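Putative endo-1,4-beta-xylanase (Bacteroides thetaiotaomicron VPI-5482, PDB 5MSX) probably hydrolyses O-glycosidic bonds as a calcium-binding family 43 glycoside hydrolase, consistent with an arabinofuranosidase acting on plant pectin. Local coordinates at residues Lys90-Ser95 with Tyr107-Gly112; Gly112-Ala117 with Ile153-Phe158. All blocks are in the same frame, centred on the assembly; numbering follows the deposited sequence.

Overall arrangement
Followed from the N terminus, the chain first passes through 90-95, turns through the paired strands 98-100 and 103-106, and returns in 107-112, where contact 1 closes the loop as an antiparallel pairing within one sheet. Contact 2 opens at Gly-112, the residue the two contacts share, and closes about forty residues later when 153-158 packs on Met-114; the two loops therefore run in series, neither nesting nor crossing. Contact 1 joins neighbouring strands, whereas contact 2 ties that sheet to the entry of the next, which begins with strand 156-159. Their centres lie about 7 Å apart, and Thr-109 and Ala-93 of contact 1 both meet Asp-154 of contact 2.

Contact 1: residues Lys90-Ser95 with Tyr107-Gly112; sequences KYWAPS and YPTING
The hydroxyl end of Tyr-91 comes up obliquely against Pro-108, whose CB lies 3.4 Å from Tyr-91 CZ, while CE1 of the same ring meets Ile-110 CD1 at 3.9 Å. The ring gets there because chi1 (-169°) swings CG to the side opposite the backbone N, and its hydroxyl is hydrogen-bonded to Tyr-82. Cut back to an alanine, this residue would be likely to leave a gap beside Pro-108 and Ile-110 and the Tyr-82 hydroxyl without this partner. On the other face of the sheet Trp-92 and Thr-109 meet through their CB atoms, and Thr-109 CG2 approaches the indole at CE3 (4.1 Å). The two residues form an antiparallel hydrogen-bonded pair in a sheet of the family 43 catalytic domain, a five-bladed beta-propeller: Trp-92 N donates to Thr-109 O (2.9 Å) and Thr-109 N to Trp-92 O. Ala-93, next along, packs on Asp-154, predicted to modulate the catalytic acid. At one end Asn-111 works twice, its backbone N donating almost straight to Lys-90 O (173°) and its OD1 accepting from Lys-90 N (3.0 Å). At the other, Tyr-107 N donates to Ser-95 OG (2.9 Å), which also lies in the plane of the Tyr-107 ring at its edge. A water donates to the carbonyl oxygens of Ala-93 and Tyr-107 and accepts from Thr-109 OG1 (2.6 Å).

Contact 2: residues Gly112-Ala117 with Ile153-Phe158; sequences GYMYPA and IDAEIF
Met-114 carries this contact with its thioether, which runs along the backbone at Ile-153 to Ala-155. Its SD lies 3.8 Å from Ala-155 CB and also touches Ile-153 C, while Met-114 CG packs against Ile-153 CA. An extended chi2 (177°) carries the sulfur out to the loop, and the bend at chi3 (-56°) then turns the terminal methyl aside. Beside it, Ile-153 CG2 meets Gly-112 O (3.8 Å). In the next shell, Trp-169 of strand 165-169 and Thr-109 both touch Met-114, and backbone bonds tie Met-114 to Leu-144 and Ile-153 to Gly-170. Thr-109 OG1 probably also bonds the backbone N of Asp-154, a rather long link from strand 109-110 to the loop. Here the start of one propeller blade, leading into strand 156-159, rests on the sheet of the blade before it. The CB of Asp-154 points away from 112-117, and its carboxylate, predicted to tune and orient the proton donor Glu-200, lies beside that residue and the calcium-site His-260. Across the two segments the contact is van der Waals packing, by a thioether and a methyl against backbone and an alanine, consistent with the carboxylate being oriented mainly by polar partners such as Gly-201 N, which bonds OD2.

Contact 1: residues Lys90-Ser95 with Tyr107-Gly112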
# COMPACT_ATOMS: atom_id res chain seq x y z
N LYS C 90 21.44 -18.41 7.90
CA LYS C 90 20.63 -19.14 8.87
C LYS C 90 19.22 -18.54 8.92
O LYS C 90 19.06 -17.37 9.17
CB LYS C 90 21.29 -19.06 10.23
CG LYS C 90 20.74 -20.05 11.24
CD LYS C 90 21.54 -19.96 12.53
CE LYS C 90 21.27 -18.68 13.28
NZ LYS C 90 21.82 -18.81 14.66
N TYR C 91 18.22 -19.36 8.66
CA TYR C 91 16.88 -18.92 8.29
C TYR C 91 15.87 -19.61 9.21
O TYR C 91 15.73 -20.81 9.15
CB TYR C 91 16.63 -19.30 6.84
CG TYR C 91 15.40 -18.66 6.28
CD1 TYR C 91 15.45 -17.41 5.68
CD2 TYR C 91 14.16 -19.31 6.34
CE1 TYR C 91 14.32 -16.82 5.14
CE2 TYR C 91 13.01 -18.71 5.82
CZ TYR C 91 13.10 -17.46 5.21
OH TYR C 91 12.01 -16.84 4.67
N TRP C 92 15.24 -18.85 10.08
CA TRP C 92 14.31 -19.32 11.06
C TRP C 92 12.95 -18.67 10.96
O TRP C 92 12.82 -17.44 10.75
CB TRP C 92 14.81 -18.95 12.46
CG TRP C 92 16.01 -19.67 12.93
CD1 TRP C 92 16.57 -20.79 12.39
CD2 TRP C 92 16.77 -19.34 14.08
NE1 TRP C 92 17.64 -21.16 13.13
CE2 TRP C 92 17.78 -20.29 14.18
CE3 TRP C 92 16.68 -18.33 15.04
CZ2 TRP C 92 18.74 -20.27 15.20
CZ3 TRP C 92 17.62 -18.28 16.05
CH2 TRP C 92 18.65 -19.25 16.13
N ALA C 93 11.95 -19.51 11.19
CA ALA C 93 10.65 -19.10 11.69
C ALA C 93 9.98 -17.98 10.85
O ALA C 93 9.61 -16.94 11.36
CB ALA C 93 10.79 -18.73 13.16
N PRO C 94 9.85 -18.20 9.55
CA PRO C 94 9.14 -17.23 8.73
C PRO C 94 7.67 -17.16 9.12
O PRO C 94 7.04 -18.20 9.48
CB PRO C 94 9.23 -17.82 7.32
CG PRO C 94 9.37 -19.27 7.54
CD PRO C 94 10.10 -19.46 8.84
N SER C 95 7.13 -15.96 8.99
CA SER C 95 5.70 -15.72 9.15
C SER C 95 4.96 -16.36 8.01
O SER C 95 5.56 -16.95 7.11
CB SER C 95 5.44 -14.21 9.17
OG SER C 95 5.75 -13.65 7.90
N TYR C 107 8.12 -12.25 6.92
CA TYR C 107 8.94 -11.69 7.98
C TYR C 107 9.76 -12.78 8.72
O TYR C 107 9.43 -13.17 9.85
CB TYR C 107 8.07 -10.89 8.93
CG TYR C 107 7.21 -9.84 8.24
CD1 TYR C 107 6.04 -10.20 7.59
CD2 TYR C 107 7.57 -8.49 8.24
CE1 TYR C 107 5.24 -9.25 6.97
CE2 TYR C 107 6.77 -7.53 7.62
CZ TYR C 107 5.60 -7.93 6.99
OH TYR C 107 4.78 -7.04 6.35
N PRO C 108 10.83 -13.27 8.08
CA PRO C 108 11.64 -14.33 8.70
C PRO C 108 12.70 -13.82 9.65
O PRO C 108 12.94 -12.61 9.75
CB PRO C 108 12.22 -15.05 7.49
CG PRO C 108 12.39 -13.96 6.49
CD PRO C 108 11.21 -13.06 6.67
N THR C 109 13.30 -14.75 10.41
CA THR C 109 14.37 -14.42 11.33
C THR C 109 15.68 -14.91 10.72
O THR C 109 15.91 -16.10 10.62
CB THR C 109 14.10 -15.00 12.71
OG1 THR C 109 12.89 -14.42 13.19
CG2 THR C 109 15.23 -14.71 13.70
N ILE C 110 16.51 -13.96 10.27
CA ILE C 110 17.69 -14.28 9.45
C ILE C 110 18.93 -13.92 10.25
O ILE C 110 19.08 -12.78 10.72
CB ILE C 110 17.63 -13.61 8.06
CG1 ILE C 110 16.27 -13.91 7.40
CG2 ILE C 110 18.76 -14.11 7.17
CD1 ILE C 110 16.14 -13.52 5.93
N ASN C 111 19.76 -14.93 10.48
CA ASN C 111 20.92 -14.85 11.39
C ASN C 111 20.56 -14.22 12.71
O ASN C 111 21.26 -13.34 13.19
CB ASN C 111 22.09 -14.12 10.70
CG ASN C 111 22.50 -14.81 9.42
OD1 ASN C 111 22.58 -16.04 9.36
ND2 ASN C 111 22.71 -14.04 8.38
N GLY C 112 19.44 -14.66 13.30
CA GLY C 112 18.96 -14.16 14.59
C GLY C 112 18.07 -12.92 14.63
O GLY C 112 17.63 -12.50 15.71
O HOH W 1 18.12 -16.97 11.96
O HOH W 2 10.47 -14.40 12.18

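Contact 2: residues Gly112-Ala117 with Ile153-Phe158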
# COMPACT_ATOMS: atom_id res chain seq x y z
N GLY C 112 19.44 -14.66 13.30
CA GLY C 112 18.96 -14.16 14.59
C GLY C 112 18.07 -12.92 14.63
O GLY C 112 17.63 -12.50 15.71
N TYR C 113 17.77 -12.33 13.48
CA TYR C 113 17.09 -11.02 13.46
C TYR C 113 15.97 -10.98 12.43
O TYR C 113 16.10 -11.54 11.35
CB TYR C 113 18.10 -9.87 13.23
CG TYR C 113 19.03 -9.66 14.39
CD1 TYR C 113 20.20 -10.39 14.50
CD2 TYR C 113 18.73 -8.75 15.38
CE1 TYR C 113 21.05 -10.20 15.58
CE2 TYR C 113 19.58 -8.55 16.45
CZ TYR C 113 20.73 -9.29 16.54
OH TYR C 113 21.55 -9.10 17.62
N MET C 114 14.89 -10.29 12.77
CA MET C 114 13.73 -10.21 11.88
C MET C 114 13.97 -9.17 10.78
O MET C 114 14.46 -8.08 11.08
CB MET C 114 12.50 -9.84 12.68
CG MET C 114 12.12 -10.95 13.68
SD MET C 114 10.72 -10.51 14.70
CE MET C 114 11.26 -8.97 15.47
N TYR C 115 13.59 -9.53 9.55
CA TYR C 115 13.59 -8.67 8.37
C TYR C 115 12.27 -8.75 7.60
O TYR C 115 11.73 -9.85 7.43
CB TYR C 115 14.67 -9.09 7.37
CG TYR C 115 16.06 -8.97 7.90
CD1 TYR C 115 16.61 -9.96 8.71
CD2 TYR C 115 16.85 -7.85 7.58
CE1 TYR C 115 17.89 -9.83 9.22
CE2 TYR C 115 18.14 -7.72 8.06
CZ TYR C 115 18.66 -8.70 8.89
OH TYR C 115 19.94 -8.56 9.38
N PRO C 116 11.79 -7.61 7.08
CA PRO C 116 10.69 -7.62 6.11
C PRO C 116 11.16 -7.91 4.69
O PRO C 116 12.15 -7.34 4.23
CB PRO C 116 10.15 -6.20 6.21
CG PRO C 116 11.33 -5.35 6.58
CD PRO C 116 12.23 -6.23 7.40
N ALA C 117 10.47 -8.82 4.02
CA ALA C 117 10.77 -9.18 2.65
C ALA C 117 9.50 -9.10 1.83
O ALA C 117 8.40 -9.20 2.40
CB ALA C 117 11.38 -10.57 2.57
N ILE C 153 12.68 -12.24 17.77
CA ILE C 153 12.50 -13.31 16.81
C ILE C 153 11.02 -13.71 16.66
O ILE C 153 10.18 -13.32 17.46
CB ILE C 153 13.27 -14.58 17.27
CG1 ILE C 153 12.68 -15.10 18.60
CG2 ILE C 153 14.76 -14.28 17.43
CD1 ILE C 153 13.29 -16.39 19.06
N ASP C 154 10.76 -14.56 15.66
CA ASP C 154 9.48 -15.26 15.51
C ASP C 154 8.33 -14.32 15.20
O ASP C 154 7.37 -14.27 15.96
CB ASP C 154 9.14 -16.08 16.78
CG ASP C 154 10.12 -17.21 17.05
OD1 ASP C 154 11.04 -17.42 16.23
OD2 ASP C 154 9.91 -17.95 18.06
N ALA C 155 8.42 -13.58 14.09
CA ALA C 155 7.36 -12.62 13.73
C ALA C 155 6.06 -13.33 13.33
O ALA C 155 6.09 -14.36 12.66
CB ALA C 155 7.78 -11.70 12.62
N GLU C 156 4.96 -12.72 13.72
CA GLU C 156 3.60 -13.15 13.36
C GLU C 156 2.80 -11.88 13.00
O GLU C 156 2.77 -10.91 13.78
CB GLU C 156 2.99 -13.87 14.57
CG GLU C 156 1.51 -14.19 14.55
CD GLU C 156 1.16 -15.39 13.67
OE1 GLU C 156 2.03 -15.78 12.84
OE2 GLU C 156 -0.00 -15.90 13.82
N ILE C 157 2.16 -11.89 11.82
CA ILE C 157 1.43 -10.71 11.30
C ILE C 157 -0.08 -10.89 11.40
O ILE C 157 -0.60 -11.98 11.14
CB ILE C 157 1.85 -10.43 9.85
CG1 ILE C 157 3.38 -10.35 9.73
CG2 ILE C 157 1.24 -9.14 9.30
CD1 ILE C 157 4.04 -9.16 10.41
N PHE C 158 -0.78 -9.85 11.83
CA PHE C 158 -2.24 -9.83 11.79
C PHE C 158 -2.76 -8.55 11.10
O PHE C 158 -2.31 -7.45 11.41
CB PHE C 158 -2.81 -9.91 13.18
CG PHE C 158 -4.32 -9.83 13.22
CD1 PHE C 158 -5.09 -10.89 12.72
CD2 PHE C 158 -4.97 -8.71 13.74
CE1 PHE C 158 -6.48 -10.83 12.76
CE2 PHE C 158 -6.37 -8.64 13.78
CZ PHE C 158 -7.12 -9.70 13.28